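PDB 2GSL: hypothetical protein from Fusobacterium nucleatum subsp. nucleatum, which might be a ribonuclease of the MrnC family involved in RNA processing, built as an all-helical RNase III-type domain that binds magnesium. Local coordinates for residues D12-G15 and L16-A19; R31-Y34 and L35-Y39; Y39-P42 and T43-Y47; M94-K97 and E98-L102. All coordinates share one frame; numbering follows the deposited sequence.

Interaction 1 of 4, residues D12-G15 and L16-A19; sequences DYSG and LELA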
# COMPACT_ATOMS: atom_id res chain seq x y z
N ASP A 12 -19.54 -2.42 10.78
CA ASP A 12 -18.78 -3.47 11.44
C ASP A 12 -17.30 -3.29 11.10
O ASP A 12 -16.61 -4.25 10.77
CB ASP A 12 -19.29 -4.85 11.00
CG ASP A 12 -19.12 -5.93 12.07
OD1 ASP A 12 -19.46 -5.68 13.25
OD2 ASP A 12 -18.67 -7.05 11.74
N TYR A 13 -16.83 -2.04 11.17
CA TYR A 13 -15.42 -1.73 10.90
C TYR A 13 -14.76 -1.05 12.11
O TYR A 13 -15.16 0.04 12.50
CB TYR A 13 -15.28 -0.82 9.67
CG TYR A 13 -14.99 -1.55 8.37
CD1 TYR A 13 -15.90 -1.51 7.32
CD2 TYR A 13 -13.81 -2.26 8.19
CE1 TYR A 13 -15.65 -2.17 6.12
CE2 TYR A 13 -13.55 -2.91 6.99
CZ TYR A 13 -14.47 -2.86 5.96
OH TYR A 13 -14.21 -3.50 4.77
N SER A 14 -13.76 -1.70 12.69
CA SER A 14 -13.07 -1.13 13.84
C SER A 14 -12.04 -0.12 13.33
O SER A 14 -11.58 -0.20 12.19
CB SER A 14 -12.34 -2.21 14.62
OG SER A 14 -11.13 -2.54 13.96
N GLY A 15 -11.67 0.82 14.19
CA GLY A 15 -10.70 1.82 13.79
C GLY A 15 -9.35 1.20 13.48
O GLY A 15 -8.53 1.80 12.78
N LEU A 16 -9.14 -0.00 13.98
CA LEU A 16 -7.90 -0.71 13.78
C LEU A 16 -7.89 -1.39 12.43
O LEU A 16 -6.83 -1.63 11.84
CB LEU A 16 -7.73 -1.76 14.86
CG LEU A 16 -6.33 -1.86 15.43
CD1 LEU A 16 -5.88 -0.49 15.93
CD2 LEU A 16 -6.32 -2.87 16.56
N GLU A 17 -9.07 -1.73 11.94
CA GLU A 17 -9.15 -2.37 10.64
C GLU A 17 -8.96 -1.35 9.54
O GLU A 17 -8.30 -1.63 8.54
CB GLU A 17 -10.49 -3.07 10.48
CG GLU A 17 -10.48 -4.43 11.10
CD GLU A 17 -11.86 -5.00 11.25
OE1 GLU A 17 -12.69 -4.32 11.90
OE2 GLU A 17 -12.10 -6.11 10.73
N LEU A 18 -9.53 -0.17 9.73
CA LEU A 18 -9.40 0.89 8.76
C LEU A 18 -7.95 1.36 8.71
O LEU A 18 -7.37 1.48 7.64
CB LEU A 18 -10.32 2.07 9.12
CG LEU A 18 -11.82 1.75 9.20
CD1 LEU A 18 -12.52 2.89 9.92
CD2 LEU A 18 -12.40 1.55 7.80
N ALA A 19 -7.38 1.60 9.88
CA ALA A 19 -5.99 2.05 9.98
C ALA A 19 -5.03 1.09 9.28
O ALA A 19 -3.96 1.48 8.81
CB ALA A 19 -5.60 2.19 11.45
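Ser14 and Glu17 close a capping box at the start of helix 15-34, a helix of the RNase III-type fold that carries Asp23, a ligand of the bound magnesium. The box is reciprocal. In one direction Ser14 OG, the N-cap hydroxyl, accepts from Glu17 N at 3.0 Å, with a weak second bond from Leu16 N. In the other, Ser14 N donates to Glu17 OE1 at 2.9 Å in a nearly straight bond, 170° at the hydrogen. Ser14 OG also donates to that same oxygen, so Glu17 OE1 accepts two hydrogen bonds, both on its anti side and both somewhat out of the carboxylate plane. Two torsions set this up: Ser14 OG sits between its backbone N and carbonyl carbon (chi1 78°), and Glu17 CG turns beside its own N (chi1 -84°), so that the otherwise extended chain runs back toward the N-cap.

Backbone bonds take over from there. Leu18 N reaches Ser14 O at 3.2 Å, Glu17 N shares that carbonyl, and Ala19 N closes on Gly15 O.

Apolar contact is lighter. The Tyr13 ring has Glu17 CB near its plane at one edge and Leu18 CD2 at an oblique position. Beyond the segment, Tyr13 and Leu18 both pack on Leu111, while Tyr13 OH bonds to Leu35 O of the second subunit, which places this helix start at the dimer interface. The ring and the leucine cross at about a right angle, with Tyr13 CD2 lying 4.1 Å from Leu18 CD2.

Interaction 2 of 4, residues R31-Y34 and L35-Y39; sequences RKYY and LQFGY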
# COMPACT_ATOMS: atom_id res chain seq x y z
N ARG A 31 4.94 6.60 -1.91
CA ARG A 31 5.93 6.07 -2.82
C ARG A 31 5.70 6.61 -4.23
O ARG A 31 6.66 6.95 -4.94
CB ARG A 31 5.89 4.56 -2.83
CG ARG A 31 6.18 3.97 -1.48
CD ARG A 31 6.40 2.51 -1.64
NE ARG A 31 6.68 1.84 -0.38
CZ ARG A 31 6.90 0.53 -0.28
NH1 ARG A 31 6.85 -0.22 -1.37
NH2 ARG A 31 7.14 -0.02 0.90
N LYS A 32 4.43 6.72 -4.62
CA LYS A 32 4.10 7.24 -5.95
C LYS A 32 4.72 8.60 -6.23
O LYS A 32 5.40 8.78 -7.24
CB LYS A 32 2.59 7.37 -6.12
CG LYS A 32 1.86 6.08 -6.35
CD LYS A 32 0.60 6.34 -7.17
CE LYS A 32 -0.31 7.34 -6.48
NZ LYS A 32 -1.62 7.51 -7.18
N TYR A 33 4.45 9.56 -5.34
CA TYR A 33 4.96 10.91 -5.49
C TYR A 33 6.48 10.96 -5.52
O TYR A 33 7.06 11.75 -6.26
CB TYR A 33 4.46 11.80 -4.34
CG TYR A 33 5.15 13.16 -4.24
CD1 TYR A 33 6.11 13.41 -3.25
CD2 TYR A 33 4.82 14.20 -5.12
CE1 TYR A 33 6.71 14.67 -3.12
CE2 TYR A 33 5.43 15.47 -5.01
CZ TYR A 33 6.37 15.69 -4.00
OH TYR A 33 6.96 16.93 -3.86
N TYR A 34 7.14 10.14 -4.72
CA TYR A 34 8.58 10.19 -4.69
C TYR A 34 9.20 9.34 -5.77
O TYR A 34 10.36 9.53 -6.11
CB TYR A 34 9.11 9.77 -3.31
CG TYR A 34 9.05 10.89 -2.28
CD1 TYR A 34 9.76 12.08 -2.48
CD2 TYR A 34 8.29 10.76 -1.11
CE1 TYR A 34 9.72 13.11 -1.54
CE2 TYR A 34 8.24 11.79 -0.17
CZ TYR A 34 8.96 12.96 -0.40
OH TYR A 34 8.90 13.99 0.51
N LEU A 35 8.43 8.42 -6.33
CA LEU A 35 8.95 7.54 -7.37
C LEU A 35 8.94 8.22 -8.73
O LEU A 35 9.01 7.56 -9.77
CB LEU A 35 8.10 6.28 -7.43
CG LEU A 35 8.69 5.06 -8.14
CD1 LEU A 35 9.99 4.63 -7.47
CD2 LEU A 35 7.67 3.92 -8.08
N GLN A 36 8.86 9.55 -8.74
CA GLN A 36 8.80 10.26 -10.00
C GLN A 36 9.97 11.21 -10.19
O GLN A 36 10.06 11.91 -11.20
CB GLN A 36 7.50 11.06 -10.07
CG GLN A 36 7.50 12.27 -9.15
CD GLN A 36 6.26 13.12 -9.31
OE1 GLN A 36 6.34 14.35 -9.43
NE2 GLN A 36 5.10 12.48 -9.31
N PHE A 37 10.87 11.23 -9.21
CA PHE A 37 12.00 12.12 -9.29
C PHE A 37 13.26 11.50 -9.84
O PHE A 37 14.07 12.21 -10.42
CB PHE A 37 12.25 12.72 -7.91
CG PHE A 37 11.18 13.66 -7.47
CD1 PHE A 37 11.05 14.91 -8.06
CD2 PHE A 37 10.25 13.28 -6.52
CE1 PHE A 37 10.02 15.78 -7.70
CE2 PHE A 37 9.22 14.14 -6.15
CZ PHE A 37 9.12 15.39 -6.74
N GLY A 38 13.42 10.20 -9.67
CA GLY A 38 14.61 9.56 -10.19
C GLY A 38 15.63 9.21 -9.11
O GLY A 38 16.74 8.78 -9.41
N TYR A 39 15.25 9.38 -7.86
CA TYR A 39 16.15 9.06 -6.76
C TYR A 39 16.56 7.60 -6.87
O TYR A 39 15.95 6.83 -7.62
CB TYR A 39 15.47 9.30 -5.42
CG TYR A 39 15.09 10.74 -5.17
CD1 TYR A 39 13.81 11.09 -4.76
CD2 TYR A 39 16.02 11.76 -5.35
CE1 TYR A 39 13.47 12.42 -4.52
CE2 TYR A 39 15.70 13.09 -5.12
CZ TYR A 39 14.43 13.42 -4.71
OH TYR A 39 14.11 14.74 -4.48
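Arg31 O meets Leu35 N at 2.7 Å in a bond whose 129° angle makes it weak, and helix 15-34 ends here, Leu35 being the first residue to leave helical backbone angles. The guanidinium of Arg31 turns away from this turn and pairs with Asp23 of the second subunit, a magnesium ligand and probable active-site residue.

Lys32 O is a second, equally weak acceptor for Leu35 N, so one N-H is divided between two carbonyls; the amine of Lys32 goes to Tyr110 of the second subunit.

Tyr33 carries the main aromatic contact. With CG anti to the backbone N (chi1 169°), its ring presents a face to the edge of Phe37: the centroids lie 5.3 Å apart and the planes stand at 82°, a T-shaped pair. Phe37 CE2 sits over that face toward its rim, 3.9 Å from Tyr33 CZ.

Tyr34 takes Tyr33 CD1 over the centre of one face. Its CD1 is 4.2 Å from both Phe37 CE2 and Tyr39 CE1, each placed obliquely to the ring, while Tyr34 OH is bonded to Lys51 NZ. Phe37 CB in turn lies over a face of Tyr39.

The result is a run of touching aromatic rings at the C-terminal end of helix 15-34, where the loop leads to helix 41-52 of the RNase III-type fold.

Interaction 3 of 4, residues Y39-P42 and T43-Y47; sequences YNIP and TLNKY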
# COMPACT_ATOMS: atom_id res chain seq x y z
N TYR A 39 15.25 9.38 -7.86
CA TYR A 39 16.15 9.06 -6.76
C TYR A 39 16.56 7.60 -6.87
O TYR A 39 15.95 6.83 -7.62
CB TYR A 39 15.47 9.30 -5.42
CG TYR A 39 15.09 10.74 -5.17
CD1 TYR A 39 13.81 11.09 -4.76
CD2 TYR A 39 16.02 11.76 -5.35
CE1 TYR A 39 13.47 12.42 -4.52
CE2 TYR A 39 15.70 13.09 -5.12
CZ TYR A 39 14.43 13.42 -4.71
OH TYR A 39 14.11 14.74 -4.48
N ASN A 40 17.61 7.23 -6.14
CA ASN A 40 18.09 5.85 -6.10
C ASN A 40 17.41 5.21 -4.90
O ASN A 40 16.90 5.91 -4.03
CB ASN A 40 19.61 5.81 -5.92
CG ASN A 40 20.09 6.80 -4.88
OD1 ASN A 40 19.67 6.78 -3.72
ND2 ASN A 40 20.99 7.69 -5.30
N ILE A 41 17.41 3.89 -4.85
CA ILE A 41 16.72 3.20 -3.76
C ILE A 41 16.98 3.76 -2.37
O ILE A 41 16.05 4.19 -1.69
CB ILE A 41 17.03 1.70 -3.78
CG1 ILE A 41 16.70 1.13 -5.17
CG2 ILE A 41 16.20 0.99 -2.73
CD1 ILE A 41 15.28 1.44 -5.64
N PRO A 42 18.25 3.80 -1.94
CA PRO A 42 18.56 4.33 -0.61
C PRO A 42 17.91 5.69 -0.35
O PRO A 42 17.26 5.89 0.67
CB PRO A 42 20.08 4.38 -0.60
CG PRO A 42 20.43 4.50 -2.05
CD PRO A 42 19.49 3.55 -2.70
N THR A 43 18.07 6.61 -1.29
CA THR A 43 17.49 7.95 -1.14
C THR A 43 15.96 7.92 -1.17
O THR A 43 15.30 8.52 -0.31
CB THR A 43 17.98 8.86 -2.26
OG1 THR A 43 19.41 8.83 -2.29
CG2 THR A 43 17.50 10.28 -2.04
N LEU A 44 15.41 7.24 -2.17
CA LEU A 44 13.97 7.10 -2.32
C LEU A 44 13.34 6.63 -1.01
O LEU A 44 12.42 7.26 -0.49
CB LEU A 44 13.68 6.07 -3.41
CG LEU A 44 12.22 5.68 -3.58
CD1 LEU A 44 11.41 6.89 -4.00
CD2 LEU A 44 12.12 4.59 -4.62
N ASN A 45 13.86 5.52 -0.48
CA ASN A 45 13.39 4.94 0.76
C ASN A 45 13.47 5.95 1.90
O ASN A 45 12.54 6.05 2.71
CB ASN A 45 14.23 3.69 1.10
CG ASN A 45 13.95 2.52 0.15
OD1 ASN A 45 14.00 2.67 -1.08
ND2 ASN A 45 13.66 1.36 0.72
N LYS A 46 14.56 6.69 1.97
CA LYS A 46 14.75 7.70 3.00
C LYS A 46 13.64 8.75 3.01
O LYS A 46 13.14 9.12 4.07
CB LYS A 46 16.11 8.39 2.81
CG LYS A 46 16.36 9.53 3.78
CD LYS A 46 17.71 10.18 3.53
CE LYS A 46 17.78 10.86 2.18
NZ LYS A 46 19.17 11.31 1.90
N TYR A 47 13.27 9.24 1.83
CA TYR A 47 12.20 10.25 1.71
C TYR A 47 10.82 9.67 2.04
O TYR A 47 9.94 10.38 2.54
CB TYR A 47 12.14 10.86 0.30
CG TYR A 47 13.22 11.87 -0.00
CD1 TYR A 47 14.56 11.50 0.02
CD2 TYR A 47 12.91 13.19 -0.32
CE1 TYR A 47 15.57 12.41 -0.26
CE2 TYR A 47 13.91 14.12 -0.60
CZ TYR A 47 15.25 13.72 -0.57
OH TYR A 47 16.26 14.61 -0.84
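Asn40 OD1 accepts twice from Thr43 and thereby caps helix 41-52. One donor is the backbone Thr43 N at 2.9 Å, approaching nearly along the C=O axis of the amide; the other is the hydroxyl Thr43 OG1, tilted from the carbonyl plane and modelled at 2.5 Å from Asn40 OD1, shorter than usual and no sign of an especially strong bond. Two rotations bring them together: Asn40 CG lies between its backbone N and carbonyl carbon (chi1 43°), and Thr43 OG1 is turned beside its own N (chi1 -53°).

Thr43 is the N3 residue, a usual partner of an N-cap side chain; Pro42 at N2 has no N-H to satisfy. Regular helical bonds follow: Leu44 N to Asn40 O at 2.7 Å, Asn45 N to Ile41 O at 2.8 Å, and Lys46 N to Pro42 O at 3.1 Å. Tyr47 N continues the ladder to Thr43 O.

Beside the cap, Tyr39 runs across Thr43, whose CG2 sits 3.9 Å from Tyr39 CD2. The tyrosine ring then reaches Tyr47 in a face-to-face stack, centroids 4.7 Å apart and planes 24° from parallel, with Tyr39 CE1 over the centre of the Tyr47 ring. Ile41 and Leu44 pack on Leu16 and Phe20 of the second subunit.

Away from the metal site, this is a side-chain N-cap with proline in the first helical turn and a Tyr39-Tyr47 stack beside it.

Interaction 4 of 4, residues M94-K97 and E98-L102; sequences MEYK and EATAL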
# COMPACT_ATOMS: atom_id res chain seq x y z
N MSE A 94 0.20 9.72 22.38
CA MSE A 94 -0.68 10.63 21.66
C MSE A 94 -0.42 10.65 20.14
O MSE A 94 -1.35 10.60 19.34
CB MSE A 94 -0.54 12.05 22.22
CG MSE A 94 -1.53 13.05 21.64
SE MSE A 94 -3.32 12.75 22.31
CE MSE A 94 -3.81 14.62 22.62
N GLU A 95 0.86 10.73 19.76
CA GLU A 95 1.24 10.78 18.35
C GLU A 95 0.91 9.48 17.63
O GLU A 95 0.44 9.49 16.48
CB GLU A 95 2.74 11.08 18.23
CG GLU A 95 3.12 12.42 18.83
CD GLU A 95 4.59 12.76 18.68
OE1 GLU A 95 4.95 13.90 19.04
OE2 GLU A 95 5.38 11.90 18.21
N TYR A 96 1.16 8.37 18.30
CA TYR A 96 0.89 7.06 17.71
C TYR A 96 -0.62 6.95 17.46
O TYR A 96 -1.05 6.52 16.38
CB TYR A 96 1.37 5.97 18.66
CG TYR A 96 1.37 4.60 18.05
CD1 TYR A 96 0.23 3.79 18.08
CD2 TYR A 96 2.49 4.13 17.38
CE1 TYR A 96 0.22 2.55 17.44
CE2 TYR A 96 2.49 2.91 16.74
CZ TYR A 96 1.36 2.12 16.77
OH TYR A 96 1.37 0.92 16.08
N LYS A 97 -1.41 7.34 18.45
CA LYS A 97 -2.86 7.28 18.32
C LYS A 97 -3.31 8.14 17.13
O LYS A 97 -4.02 7.66 16.25
CB LYS A 97 -3.52 7.75 19.62
CG LYS A 97 -3.30 6.78 20.79
CD LYS A 97 -3.24 7.49 22.15
CE LYS A 97 -4.59 8.07 22.61
NZ LYS A 97 -5.52 7.09 23.28
N GLU A 98 -2.89 9.40 17.09
CA GLU A 98 -3.27 10.28 16.00
C GLU A 98 -2.77 9.73 14.67
O GLU A 98 -3.34 10.03 13.62
CB GLU A 98 -2.72 11.68 16.23
CG GLU A 98 -3.50 12.47 17.27
CD GLU A 98 -2.74 13.67 17.78
OE1 GLU A 98 -3.33 14.47 18.55
OE2 GLU A 98 -1.54 13.81 17.43
N ALA A 99 -1.73 8.91 14.72
CA ALA A 99 -1.19 8.31 13.51
C ALA A 99 -2.16 7.25 13.00
O ALA A 99 -2.32 7.05 11.79
CB ALA A 99 0.17 7.69 13.80
N THR A 100 -2.78 6.56 13.94
CA THR A 100 -3.76 5.52 13.64
C THR A 100 -5.07 6.16 13.22
O THR A 100 -5.75 5.69 12.31
CB THR A 100 -4.01 4.67 14.86
OG1 THR A 100 -2.77 4.13 15.32
CG2 THR A 100 -4.98 3.54 14.53
N ALA A 101 -5.43 7.24 13.90
CA ALA A 101 -6.65 7.94 13.60
C ALA A 101 -6.55 8.45 12.16
O ALA A 101 -7.53 8.41 11.41
CB ALA A 101 -6.86 9.09 14.57
N LEU A 102 -5.37 8.93 11.80
CA LEU A 102 -5.14 9.44 10.45
C LEU A 102 -5.27 8.29 9.45
O LEU A 102 -5.96 8.43 8.44
CB LEU A 102 -3.75 10.11 10.36
CG LEU A 102 -3.20 10.81 9.10
CD1 LEU A 102 -2.65 9.78 8.14
CD2 LEU A 102 -4.25 11.67 8.46
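The Tyr96 ring meets Thr100 obliquely, with CE1 4.0 Å from Thr100 OG1; it also packs on Pro88 and Cys91. The other flat group is the carboxylate of Glu98, whose OE1 comes within 3.8 Å of CG of Met94, a selenomethionine that is poorly ordered, so this second approach carries little weight. Both pairs are i to i+4 contacts along helix 93-111 of the RNase III-type fold, the helix that supplies the magnesium ligand Glu103.

The extended Glu98 chain runs back past Met94 O, and its polar end is satisfied by other helices: OE1 forms a salt bridge with Lys80 and OE2 a hydrogen bond with Ser58. Helix 93-111 is thus tied by charge and hydroxyl to helices 70-80 and 54-64. Lys97, bent at three of its torsions, sends NZ to the backbone oxygen of Lys80 as well.

Of the i to i+4 backbone bonds between the two segments only that of Ala99 N is weak; this N-H is divided between Glu95 O and Tyr96 O, poorly angled to both. Glu98 N, by comparison, donates to Met94 O at 3.0 Å with an angle of 172°, and Ala101 N to Lys97 O at 2.8 Å.

Thr100 doubles the grip on one carbonyl. Its OG1 stands beside the backbone N (chi1 -57°) and leans back over the preceding turn, so Tyr96 O accepts from Thr100 N at 3.0 Å and from Thr100 OG1 at 3.1 Å, the hydroxyl coming from above the carbonyl plane.

Interactions 1 and 4 meet where helices 15-34 and 93-111 pack, Ala19 CB lying 3.4 Å from Thr100 CG2, beside the magnesium ion bound by Asp23 and Glu103; the side chain of Ala99 is about 6 Å from the metal and that of Ala19 about 7 Å. Interactions 2 and 3 form a second cluster, sharing Tyr39 and joined by Tyr34 CE1 and Tyr47 CD2 at 3.4 Å. Centres of interactions 1 and 2 stand about 29 Å apart, at the two ends of helix 15-34. In the dimer, interaction 1 of one subunit lies against interactions 2 and 3 of the other, and Arg31 ties interaction 2 to the metal site of the second subunit.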